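Local coordinates for protein putative aminooxidase (Propionibacterium acnes, PDB 2BA9) that isomerises polyunsaturated fatty acid, yielding conjugated linoleic acid, and binds flavin-adenine dinucleotide, which probably serves as its cofactor, at residues D40-K45 / A220-D225; I9-A14 / H31-L36; C46-Y51 / D203-M208. One frame throughout, in Å; residues are numbered along the deposited sequence.

Interaction 1: D40-K45 / A220-D225; sequences DHVGGK and AERNVD. With FAD (flavin-adenine dinucleotide), chain D.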
# COMPACT_ATOMS: atom_id res chain seq x y z
N ASP A 40 -14.37 -7.82 -11.51
CA ASP A 40 -15.30 -8.86 -11.06
C ASP A 40 -14.93 -9.40 -9.68
O ASP A 40 -15.41 -10.46 -9.29
CB ASP A 40 -15.32 -9.99 -12.07
CG ASP A 40 -14.00 -10.75 -12.12
OD1 ASP A 40 -12.99 -10.30 -11.51
OD2 ASP A 40 -13.99 -11.82 -12.75
N HIS A 41 -14.10 -8.66 -8.94
CA HIS A 41 -13.58 -9.15 -7.69
C HIS A 41 -13.31 -8.03 -6.70
O HIS A 41 -13.27 -6.84 -7.05
CB HIS A 41 -12.32 -10.03 -7.90
CG HIS A 41 -11.18 -9.32 -8.55
ND1 HIS A 41 -10.99 -9.29 -9.92
CD2 HIS A 41 -10.15 -8.61 -8.02
CE1 HIS A 41 -9.91 -8.58 -10.20
NE2 HIS A 41 -9.37 -8.17 -9.06
N VAL A 42 -13.16 -8.43 -5.45
CA VAL A 42 -13.02 -7.52 -4.33
C VAL A 42 -11.71 -7.81 -3.59
O VAL A 42 -11.24 -8.95 -3.55
CB VAL A 42 -14.25 -7.61 -3.36
CG1 VAL A 42 -15.57 -7.40 -4.11
CG2 VAL A 42 -14.25 -8.94 -2.59
N GLY A 43 -11.11 -6.78 -3.01
CA GLY A 43 -9.85 -6.90 -2.31
C GLY A 43 -8.77 -6.01 -2.90
O GLY A 43 -7.76 -5.72 -2.23
N GLY A 44 -8.99 -5.56 -4.14
CA GLY A 44 -7.98 -4.77 -4.86
C GLY A 44 -6.60 -5.41 -4.88
O GLY A 44 -6.40 -6.48 -5.48
N LYS A 45 -5.65 -4.77 -4.20
CA LYS A 45 -4.25 -5.21 -4.20
C LYS A 45 -3.94 -6.22 -3.08
O LYS A 45 -2.80 -6.68 -2.93
CB LYS A 45 -3.30 -4.01 -4.18
CG LYS A 45 -3.40 -3.15 -5.44
CD LYS A 45 -2.21 -2.22 -5.62
CE LYS A 45 -2.28 -1.02 -4.67
NZ LYS A 45 -3.31 -0.02 -5.10
N ALA A 220 -20.38 -5.36 -2.52
CA ALA A 220 -20.01 -4.56 -3.69
C ALA A 220 -20.78 -4.98 -4.93
O ALA A 220 -21.03 -6.17 -5.16
CB ALA A 220 -18.51 -4.65 -3.95
N GLU A 221 -21.18 -3.98 -5.71
CA GLU A 221 -21.63 -4.16 -7.09
C GLU A 221 -20.38 -4.27 -7.97
O GLU A 221 -19.54 -3.38 -7.96
CB GLU A 221 -22.45 -2.95 -7.52
CG GLU A 221 -23.67 -2.70 -6.63
CD GLU A 221 -24.89 -3.53 -7.00
OE1 GLU A 221 -24.76 -4.61 -7.62
OE2 GLU A 221 -26.01 -3.09 -6.66
N ARG A 222 -20.25 -5.36 -8.73
CA ARG A 222 -19.03 -5.61 -9.51
C ARG A 222 -19.25 -5.29 -10.97
O ARG A 222 -20.37 -4.95 -11.36
CB ARG A 222 -18.63 -7.07 -9.35
CG ARG A 222 -18.59 -7.48 -7.89
CD ARG A 222 -17.84 -8.76 -7.67
NE ARG A 222 -18.12 -9.29 -6.35
CZ ARG A 222 -17.57 -10.38 -5.84
NH1 ARG A 222 -16.72 -11.11 -6.55
NH2 ARG A 222 -17.90 -10.77 -4.61
N ASN A 223 -18.19 -5.38 -11.77
CA ASN A 223 -18.28 -5.17 -13.21
C ASN A 223 -18.96 -3.86 -13.61
O ASN A 223 -19.60 -3.78 -14.67
CB ASN A 223 -18.96 -6.37 -13.86
CG ASN A 223 -18.26 -7.65 -13.55
OD1 ASN A 223 -17.16 -7.90 -14.06
ND2 ASN A 223 -18.84 -8.45 -12.67
N VAL A 224 -18.81 -2.84 -12.76
CA VAL A 224 -19.42 -1.55 -12.99
C VAL A 224 -18.43 -0.61 -13.68
O VAL A 224 -17.46 -0.16 -13.08
CB VAL A 224 -19.95 -0.93 -11.68
CG1 VAL A 224 -20.55 0.46 -11.91
CG2 VAL A 224 -20.99 -1.87 -11.05
N ASP A 225 -18.73 -0.33 -14.95
CA ASP A 225 -17.92 0.51 -15.82
C ASP A 225 -18.49 1.92 -15.78
O ASP A 225 -19.37 2.25 -16.57
CB ASP A 225 -17.97 -0.06 -17.26
CG ASP A 225 -17.00 0.63 -18.23
OD1 ASP A 225 -16.33 1.62 -17.85
OD2 ASP A 225 -16.90 0.16 -19.38
PA FAD D . -6.71 -0.94 -3.91
O1A FAD D . -6.27 -2.10 -3.06
O2A FAD D . -5.87 -0.63 -5.13
O5B FAD D . -8.19 -1.22 -4.44
C5B FAD D . -8.81 -0.22 -5.21
C4B FAD D . -10.09 -0.75 -5.82
O4B FAD D . -10.71 0.28 -6.55
C3B FAD D . -9.84 -1.93 -6.75
O3B FAD D . -10.65 -3.02 -6.39
C2B FAD D . -10.16 -1.38 -8.12
O2B FAD D . -10.57 -2.38 -9.05
C1B FAD D . -11.16 -0.26 -7.77
N9A FAD D . -11.21 0.74 -8.85
C8A FAD D . -10.16 1.43 -9.41
N7A FAD D . -10.64 2.24 -10.40
C5A FAD D . -11.99 2.07 -10.48
C6A FAD D . -12.98 2.62 -11.30
N6A FAD D . -12.72 3.78 -11.98
N1A FAD D . -14.31 2.25 -11.10
C2A FAD D . -14.65 1.30 -10.14
N3A FAD D . -13.66 0.76 -9.33
C4A FAD D . -12.35 1.12 -9.51
N1 FAD D . -0.24 -3.68 2.36
C2 FAD D . 0.07 -3.96 3.68
O2 FAD D . -0.62 -3.47 4.58
N3 FAD D . 1.15 -4.75 3.98
C4 FAD D . 1.92 -5.30 2.96
O4 FAD D . 2.88 -6.02 3.27
C4X FAD D . 1.60 -5.03 1.63
N5 FAD D . 2.36 -5.53 0.58
C5X FAD D . 1.96 -5.41 -0.73
C6 FAD D . 2.66 -6.05 -1.75
C7 FAD D . 2.22 -5.95 -3.07
C7M FAD D . 2.99 -6.67 -4.14
C8 FAD D . 1.09 -5.19 -3.37
C8M FAD D . 0.58 -5.04 -4.77
C9 FAD D . 0.40 -4.55 -2.34
C9A FAD D . 0.83 -4.64 -1.02
N10 FAD D . 0.16 -3.98 0.03
C10 FAD D . 0.50 -4.23 1.34
C1' FAD D . -0.68 -2.77 -0.23
C2' FAD D . -2.17 -3.07 -0.10
O2' FAD D . -2.54 -4.24 -0.82
C3' FAD D . -2.92 -1.85 -0.62
O3' FAD D . -2.41 -0.68 0.02
C4' FAD D . -4.42 -2.00 -0.38
O4' FAD D . -4.98 -3.00 -1.23
C5' FAD D . -5.07 -0.64 -0.60
O5' FAD D . -6.46 -0.79 -0.70
P FAD D . -7.34 0.33 -1.46
O1P FAD D . -8.80 -0.07 -1.49
O2P FAD D . -7.13 1.63 -0.77
O3P FAD D . -6.81 0.37 -2.98
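Arg-222 reaches across to the backbone of Asp-40 and lays its guanidinium against Val-42. Its chain is extended from CG to NE (chi2 -163°, chi3 -165°). NH1 donates to Asp-40 O at 3.1 Å, and the oxygen lies in the guanidinium plane. Seen from the acceptor, NH1 stands above the carbonyl plane, 35° out of it. One face of the guanidinium takes Val-42 CG1, which is 3.9 Å from Arg-222 NE and offset toward the rim. The two side chains cross at about a right angle. Val-42 CG1 also meets Ala-220 CB at 4.0 Å. Beyond Arg-222, Asn-223 OD1 approaches Asp-40 CB at 3.4 Å. The Asp-40 carboxylate leads away and takes a hydrogen bond from His-41 ND1 through OD1 (2.7 Å), in the plane of the imidazole.

At its far end the 40-45 loop grips the FAD pyrophosphate. Lys-45 N binds O1A at 3.0 Å. The lysine chain bends at its end, and NZ reaches FAD O2A at 2.6 Å; it also pairs with Glu-401.

The contact is near the surface. Val-42 and Arg-222 rest on helix 204-215 at Asn-213, while Ala-220 and Glu-221 pack on strand 33-36.

Interaction 2: I9-A14 / H31-L36; sequences IAIIGA and HDYTIL. With FAD (flavin-adenine dinucleotide), chain D.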
# COMPACT_ATOMS: atom_id res chain seq x y z
N ILE A 9 -25.24 7.01 -0.34
CA ILE A 9 -23.80 7.17 -0.41
C ILE A 9 -23.23 6.18 -1.43
O ILE A 9 -23.50 4.98 -1.35
CB ILE A 9 -23.16 6.94 0.96
CG1 ILE A 9 -23.71 7.95 1.98
CG2 ILE A 9 -21.65 7.02 0.84
CD1 ILE A 9 -23.45 7.58 3.43
N ALA A 10 -22.47 6.70 -2.38
CA ALA A 10 -21.83 5.88 -3.41
C ALA A 10 -20.36 5.78 -3.07
O ALA A 10 -19.67 6.80 -3.00
CB ALA A 10 -22.03 6.48 -4.79
N ILE A 11 -19.89 4.56 -2.82
CA ILE A 11 -18.48 4.30 -2.55
C ILE A 11 -17.83 3.75 -3.81
O ILE A 11 -18.25 2.70 -4.33
CB ILE A 11 -18.31 3.30 -1.36
CG1 ILE A 11 -18.86 3.93 -0.05
CG2 ILE A 11 -16.85 2.90 -1.20
CD1 ILE A 11 -19.47 2.93 0.95
N ILE A 12 -16.82 4.45 -4.34
CA ILE A 12 -16.11 3.92 -5.54
C ILE A 12 -14.85 3.15 -5.14
O ILE A 12 -14.00 3.68 -4.42
CB ILE A 12 -15.76 5.07 -6.55
CG1 ILE A 12 -16.94 6.00 -6.74
CG2 ILE A 12 -15.37 4.45 -7.86
CD1 ILE A 12 -18.20 5.39 -7.46
N GLY A 13 -14.76 1.91 -5.63
CA GLY A 13 -13.67 0.99 -5.30
C GLY A 13 -14.09 0.01 -4.21
O GLY A 13 -14.53 0.44 -3.15
N ALA A 14 -13.94 -1.29 -4.48
CA ALA A 14 -14.14 -2.35 -3.46
C ALA A 14 -12.85 -3.07 -3.08
O ALA A 14 -12.81 -4.30 -2.96
CB ALA A 14 -15.18 -3.34 -3.91
N HIS A 31 -27.17 3.13 6.34
CA HIS A 31 -27.53 1.86 5.66
C HIS A 31 -27.81 1.94 4.15
O HIS A 31 -28.02 0.91 3.50
CB HIS A 31 -28.78 1.26 6.31
CG HIS A 31 -28.66 1.05 7.78
ND1 HIS A 31 -27.91 0.02 8.32
CD2 HIS A 31 -29.19 1.73 8.82
CE1 HIS A 31 -27.99 0.08 9.63
NE2 HIS A 31 -28.76 1.10 9.97
N ASP A 32 -27.83 3.15 3.61
CA ASP A 32 -28.09 3.36 2.18
C ASP A 32 -26.78 3.71 1.49
O ASP A 32 -26.59 4.80 0.97
CB ASP A 32 -29.14 4.45 1.99
CG ASP A 32 -29.66 4.54 0.58
OD1 ASP A 32 -29.09 3.91 -0.35
OD2 ASP A 32 -30.67 5.26 0.39
N TYR A 33 -25.87 2.75 1.48
CA TYR A 33 -24.61 2.91 0.78
C TYR A 33 -24.57 1.89 -0.35
O TYR A 33 -25.22 0.84 -0.29
CB TYR A 33 -23.42 2.74 1.73
CG TYR A 33 -23.28 1.35 2.30
CD1 TYR A 33 -22.58 0.34 1.61
CD2 TYR A 33 -23.86 1.02 3.53
CE1 TYR A 33 -22.47 -0.94 2.13
CE2 TYR A 33 -23.75 -0.25 4.05
CZ TYR A 33 -23.06 -1.23 3.35
OH TYR A 33 -22.96 -2.49 3.89
N THR A 34 -23.82 2.22 -1.39
CA THR A 34 -23.56 1.31 -2.51
C THR A 34 -22.08 1.39 -2.83
O THR A 34 -21.54 2.49 -2.96
CB THR A 34 -24.38 1.71 -3.77
OG1 THR A 34 -25.78 1.58 -3.49
CG2 THR A 34 -24.04 0.81 -4.97
N ILE A 35 -21.43 0.23 -2.93
CA ILE A 35 -20.03 0.16 -3.33
C ILE A 35 -19.91 -0.26 -4.79
O ILE A 35 -20.44 -1.29 -5.20
CB ILE A 35 -19.21 -0.82 -2.48
CG1 ILE A 35 -19.29 -0.48 -0.99
CG2 ILE A 35 -17.73 -0.79 -2.92
CD1 ILE A 35 -18.95 -1.68 -0.06
N LEU A 36 -19.20 0.54 -5.58
CA LEU A 36 -19.08 0.30 -7.02
C LEU A 36 -17.65 -0.11 -7.41
O LEU A 36 -16.71 0.69 -7.29
CB LEU A 36 -19.51 1.54 -7.81
CG LEU A 36 -20.92 2.05 -7.56
CD1 LEU A 36 -21.11 3.40 -8.22
CD2 LEU A 36 -21.95 1.05 -8.06
PA FAD D . -6.71 -0.94 -3.91
O1A FAD D . -6.27 -2.10 -3.06
O2A FAD D . -5.87 -0.63 -5.13
O5B FAD D . -8.19 -1.22 -4.44
C5B FAD D . -8.81 -0.22 -5.21
C4B FAD D . -10.09 -0.75 -5.82
O4B FAD D . -10.71 0.28 -6.55
C3B FAD D . -9.84 -1.93 -6.75
O3B FAD D . -10.65 -3.02 -6.39
C2B FAD D . -10.16 -1.38 -8.12
O2B FAD D . -10.57 -2.38 -9.05
C1B FAD D . -11.16 -0.26 -7.77
N9A FAD D . -11.21 0.74 -8.85
C8A FAD D . -10.16 1.43 -9.41
N7A FAD D . -10.64 2.24 -10.40
C5A FAD D . -11.99 2.07 -10.48
C6A FAD D . -12.98 2.62 -11.30
N6A FAD D . -12.72 3.78 -11.98
N1A FAD D . -14.31 2.25 -11.10
C2A FAD D . -14.65 1.30 -10.14
N3A FAD D . -13.66 0.76 -9.33
C4A FAD D . -12.35 1.12 -9.51
N1 FAD D . -0.24 -3.68 2.36
C2 FAD D . 0.07 -3.96 3.68
O2 FAD D . -0.62 -3.47 4.58
N3 FAD D . 1.15 -4.75 3.98
C4 FAD D . 1.92 -5.30 2.96
O4 FAD D . 2.88 -6.02 3.27
C4X FAD D . 1.60 -5.03 1.63
N5 FAD D . 2.36 -5.53 0.58
C5X FAD D . 1.96 -5.41 -0.73
C6 FAD D . 2.66 -6.05 -1.75
C7 FAD D . 2.22 -5.95 -3.07
C7M FAD D . 2.99 -6.67 -4.14
C8 FAD D . 1.09 -5.19 -3.37
C8M FAD D . 0.58 -5.04 -4.77
C9 FAD D . 0.40 -4.55 -2.34
C9A FAD D . 0.83 -4.64 -1.02
N10 FAD D . 0.16 -3.98 0.03
C10 FAD D . 0.50 -4.23 1.34
C1' FAD D . -0.68 -2.77 -0.23
C2' FAD D . -2.17 -3.07 -0.10
O2' FAD D . -2.54 -4.24 -0.82
C3' FAD D . -2.92 -1.85 -0.62
O3' FAD D . -2.41 -0.68 0.02
C4' FAD D . -4.42 -2.00 -0.38
O4' FAD D . -4.98 -3.00 -1.23
C5' FAD D . -5.07 -0.64 -0.60
O5' FAD D . -6.46 -0.79 -0.70
P FAD D . -7.34 0.33 -1.46
O1P FAD D . -8.80 -0.07 -1.49
O2P FAD D . -7.13 1.63 -0.77
O3P FAD D . -6.81 0.37 -2.98
O HOH W 1 -26.37 3.94 -2.45
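Strands 9-12 and 33-36 are the two parallel strands of a beta-alpha-beta unit, with helix 16-28 as the crossover. Ile-9, Ala-10, Ile-11 and Ile-12 pair with Tyr-33, Thr-34, Ile-35 and Leu-36. Ile-9 N donates to Asp-32 O, and Thr-34 N to Ile-9 O. Ile-11 N gives to Thr-34 O, and Leu-36 N to Ile-11 O, both at 2.7 Å. Gly-13 N closes the series on Leu-36 O at 2.8 Å.

Ile-11 and Ile-35 lie side by side on one face, pointing the same way, with Ile-11 CB 3.9 Å from Ile-35 CG1. Past the strand end, Ala-14 CB packs on Ile-35 CG2 at 3.7 Å. Ile-11 CD1 runs on to Tyr-33 CB at 4.0 Å. The tyrosine ring leads away, and its OH bonds to Glu-26 and to the backbone N of His-218. Ile-9 and Ile-11 on this face also meet Leu-25 of helix 16-28.

This is the start of a Rossmann-type dinucleotide fold. The turn after strand 9-12 carries a probable GxGxxG motif, beginning at Gly-13. Its CA comes within 3.3 Å of FAD O4B, too close to leave room for a side chain. Leu-36 O lies 3.6 Å from FAD C2A, beside the adenine.

On the other face, Ile-12 and Leu-36 cross obliquely. Chi2 of Ile-12 is -68°, which places CD1 3.6 Å from Leu-36 CD1; both residues touch Ile-226 of strand 226-230. Near the strand start, water 1 donates to Ile-9 O and bonds to Thr-34 OG1.

Interaction 3: C46-Y51 / D203-M208; sequences CHSPNY and DGTQAM. With FAD (flavin-adenine dinucleotide), chain D.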
# COMPACT_ATOMS: atom_id res chain seq x y z
N CYS A 46 -4.96 -6.55 -2.29
CA CYS A 46 -4.99 -7.80 -1.54
C CYS A 46 -5.59 -8.83 -2.48
O CYS A 46 -6.81 -8.94 -2.60
CB CYS A 46 -5.85 -7.67 -0.29
SG CYS A 46 -5.16 -6.53 0.91
N HIS A 47 -4.71 -9.57 -3.15
CA HIS A 47 -5.09 -10.40 -4.29
C HIS A 47 -4.40 -11.73 -4.21
O HIS A 47 -3.18 -11.83 -4.42
CB HIS A 47 -4.71 -9.70 -5.59
CG HIS A 47 -5.42 -10.22 -6.79
ND1 HIS A 47 -6.76 -10.02 -7.01
CD2 HIS A 47 -4.98 -10.95 -7.85
CE1 HIS A 47 -7.12 -10.58 -8.15
NE2 HIS A 47 -6.05 -11.15 -8.68
N SER A 48 -5.20 -12.77 -3.95
CA SER A 48 -4.68 -14.09 -3.60
C SER A 48 -5.28 -15.20 -4.48
O SER A 48 -6.23 -15.87 -4.08
CB SER A 48 -4.99 -14.36 -2.12
OG SER A 48 -4.76 -13.20 -1.33
N PRO A 49 -4.72 -15.41 -5.68
CA PRO A 49 -5.22 -16.48 -6.55
C PRO A 49 -4.76 -17.89 -6.16
O PRO A 49 -3.88 -18.06 -5.33
CB PRO A 49 -4.66 -16.11 -7.93
CG PRO A 49 -3.95 -14.79 -7.78
CD PRO A 49 -3.63 -14.66 -6.33
N ASN A 50 -5.38 -18.87 -6.81
CA ASN A 50 -5.19 -20.26 -6.48
C ASN A 50 -4.17 -20.93 -7.41
O ASN A 50 -4.06 -20.59 -8.59
CB ASN A 50 -6.51 -21.03 -6.58
CG ASN A 50 -7.58 -20.51 -5.64
OD1 ASN A 50 -7.75 -21.03 -4.54
ND2 ASN A 50 -8.33 -19.51 -6.08
N TYR A 51 -3.44 -21.89 -6.85
CA TYR A 51 -2.57 -22.76 -7.62
C TYR A 51 -2.34 -24.04 -6.84
O TYR A 51 -1.89 -23.98 -5.72
CB TYR A 51 -1.22 -22.10 -7.91
CG TYR A 51 -0.32 -22.93 -8.82
CD1 TYR A 51 -0.62 -23.06 -10.18
CD2 TYR A 51 0.81 -23.58 -8.34
CE1 TYR A 51 0.18 -23.81 -11.03
CE2 TYR A 51 1.63 -24.34 -9.20
CZ TYR A 51 1.30 -24.46 -10.54
OH TYR A 51 2.08 -25.19 -11.41
N ASP A 203 -5.21 -18.46 3.68
CA ASP A 203 -6.11 -18.27 2.54
C ASP A 203 -5.92 -16.91 1.89
O ASP A 203 -6.78 -16.45 1.13
CB ASP A 203 -7.56 -18.48 2.97
CG ASP A 203 -7.90 -19.95 3.18
OD1 ASP A 203 -7.85 -20.73 2.18
OD2 ASP A 203 -8.20 -20.34 4.33
N GLY A 204 -4.80 -16.28 2.18
CA GLY A 204 -4.42 -15.03 1.53
C GLY A 204 -5.03 -13.79 2.15
O GLY A 204 -6.09 -13.85 2.81
N THR A 205 -4.34 -12.66 1.96
CA THR A 205 -4.85 -11.39 2.45
C THR A 205 -6.22 -11.10 1.82
O THR A 205 -7.07 -10.51 2.48
CB THR A 205 -3.88 -10.21 2.20
OG1 THR A 205 -3.53 -10.15 0.81
CG2 THR A 205 -2.61 -10.35 3.03
N GLN A 206 -6.44 -11.57 0.59
CA GLN A 206 -7.71 -11.31 -0.11
C GLN A 206 -8.92 -11.91 0.62
O GLN A 206 -10.00 -11.34 0.60
CB GLN A 206 -7.65 -11.83 -1.55
CG GLN A 206 -8.89 -11.47 -2.40
CD GLN A 206 -8.80 -11.93 -3.85
OE1 GLN A 206 -8.05 -12.87 -4.17
NE2 GLN A 206 -9.55 -11.26 -4.74
N ALA A 207 -8.71 -13.06 1.28
CA ALA A 207 -9.80 -13.83 1.89
C ALA A 207 -10.68 -13.03 2.83
O ALA A 207 -11.90 -13.11 2.77
CB ALA A 207 -9.25 -15.05 2.62
N MET A 208 -10.05 -12.26 3.73
CA MET A 208 -10.77 -11.54 4.76
C MET A 208 -11.58 -10.35 4.23
O MET A 208 -12.57 -9.95 4.83
CB MET A 208 -9.82 -11.09 5.89
CG MET A 208 -8.69 -10.15 5.48
SD MET A 208 -7.34 -10.19 6.69
CE MET A 208 -6.13 -9.09 5.92
PA FAD D . -6.71 -0.94 -3.91
O1A FAD D . -6.27 -2.10 -3.06
O2A FAD D . -5.87 -0.63 -5.13
O5B FAD D . -8.19 -1.22 -4.44
C5B FAD D . -8.81 -0.22 -5.21
C4B FAD D . -10.09 -0.75 -5.82
O4B FAD D . -10.71 0.28 -6.55
C3B FAD D . -9.84 -1.93 -6.75
O3B FAD D . -10.65 -3.02 -6.39
C2B FAD D . -10.16 -1.38 -8.12
O2B FAD D . -10.57 -2.38 -9.05
C1B FAD D . -11.16 -0.26 -7.77
N9A FAD D . -11.21 0.74 -8.85
C8A FAD D . -10.16 1.43 -9.41
N7A FAD D . -10.64 2.24 -10.40
C5A FAD D . -11.99 2.07 -10.48
C6A FAD D . -12.98 2.62 -11.30
N6A FAD D . -12.72 3.78 -11.98
N1A FAD D . -14.31 2.25 -11.10
C2A FAD D . -14.65 1.30 -10.14
N3A FAD D . -13.66 0.76 -9.33
C4A FAD D . -12.35 1.12 -9.51
N1 FAD D . -0.24 -3.68 2.36
C2 FAD D . 0.07 -3.96 3.68
O2 FAD D . -0.62 -3.47 4.58
N3 FAD D . 1.15 -4.75 3.98
C4 FAD D . 1.92 -5.30 2.96
O4 FAD D . 2.88 -6.02 3.27
C4X FAD D . 1.60 -5.03 1.63
N5 FAD D . 2.36 -5.53 0.58
C5X FAD D . 1.96 -5.41 -0.73
C6 FAD D . 2.66 -6.05 -1.75
C7 FAD D . 2.22 -5.95 -3.07
C7M FAD D . 2.99 -6.67 -4.14
C8 FAD D . 1.09 -5.19 -3.37
C8M FAD D . 0.58 -5.04 -4.77
C9 FAD D . 0.40 -4.55 -2.34
C9A FAD D . 0.83 -4.64 -1.02
N10 FAD D . 0.16 -3.98 0.03
C10 FAD D . 0.50 -4.23 1.34
C1' FAD D . -0.68 -2.77 -0.23
C2' FAD D . -2.17 -3.07 -0.10
O2' FAD D . -2.54 -4.24 -0.82
C3' FAD D . -2.92 -1.85 -0.62
O3' FAD D . -2.41 -0.68 0.02
C4' FAD D . -4.42 -2.00 -0.38
O4' FAD D . -4.98 -3.00 -1.23
C5' FAD D . -5.07 -0.64 -0.60
O5' FAD D . -6.46 -0.79 -0.70
P FAD D . -7.34 0.33 -1.46
O1P FAD D . -8.80 -0.07 -1.49
O2P FAD D . -7.13 1.63 -0.77
O3P FAD D . -6.81 0.37 -2.98
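Ser-48 and Gln-206 exchange two hydrogen bonds, each joining a side chain of one residue to the backbone N of the other. Gln-206 N donates to Ser-48 OG at 3.0 Å. Ser-48 N donates to Gln-206 OE1 at 2.9 Å, from above the amide carbonyl plane (49° out of it). Gln-206 CG is anti to the backbone N (chi1 -174°). The chain stays extended beyond it and brings OE1 to Ser-48 N. Other partners complete the polar groups. Glu-57 bonds to Ser-48 OG and Thr-205 N, and Gln-206 NE2 reaches Val-42 O.

Both bonds end on Gln-206, near the N-terminal end of helix 204-215, and join it to the chain that follows the FAD pyrophosphate loop in this amine-oxidoreductase fold. Cys-46 belongs to the FAD pocket, and its SG is 3.9 Å from FAD O2'.

The remaining contacts are packing. Gln-206 CB sits 3.2 Å from Cys-46 O. Cys-46 CB meets Thr-205 OG1 at 3.6 Å; that hydroxyl is hydrogen-bonded to Ala-60 O. Ser-48 OG lies 3.4 Å from Gly-204 CA, where a side chain would collide with Ser-48 CB. His-47 and Gln-206 lie side by side, pointing the same way. Their ring and amide planes are 39° apart, and His-47 ND1 is 3.8 Å from Gln-206 NE2.

Interactions 2 and 3 are buried, whereas interaction 1 lies near the surface; all three touch FAD. Interaction 2 is regular strand pairing with aliphatic packing. Interaction 1 relies on one arginine-to-backbone bond and a small apolar patch. Interaction 3 uses paired side-chain-to-backbone bonds near a helix start. Segments 40-45 and 46-51 are consecutive, and their partners are, in turn, the loop after helix 204-215 and the N-terminal part of that helix. Interaction 1 touches both others. Gly-43 N probably bonds to Ala-14 O, and Glu-221 N to Ile-35 O. The side chains of His-41 and His-47 pack together, joining interactions 1 and 3. Interactions 2 and 3 do not touch; their nearest atoms are about 8 Å apart.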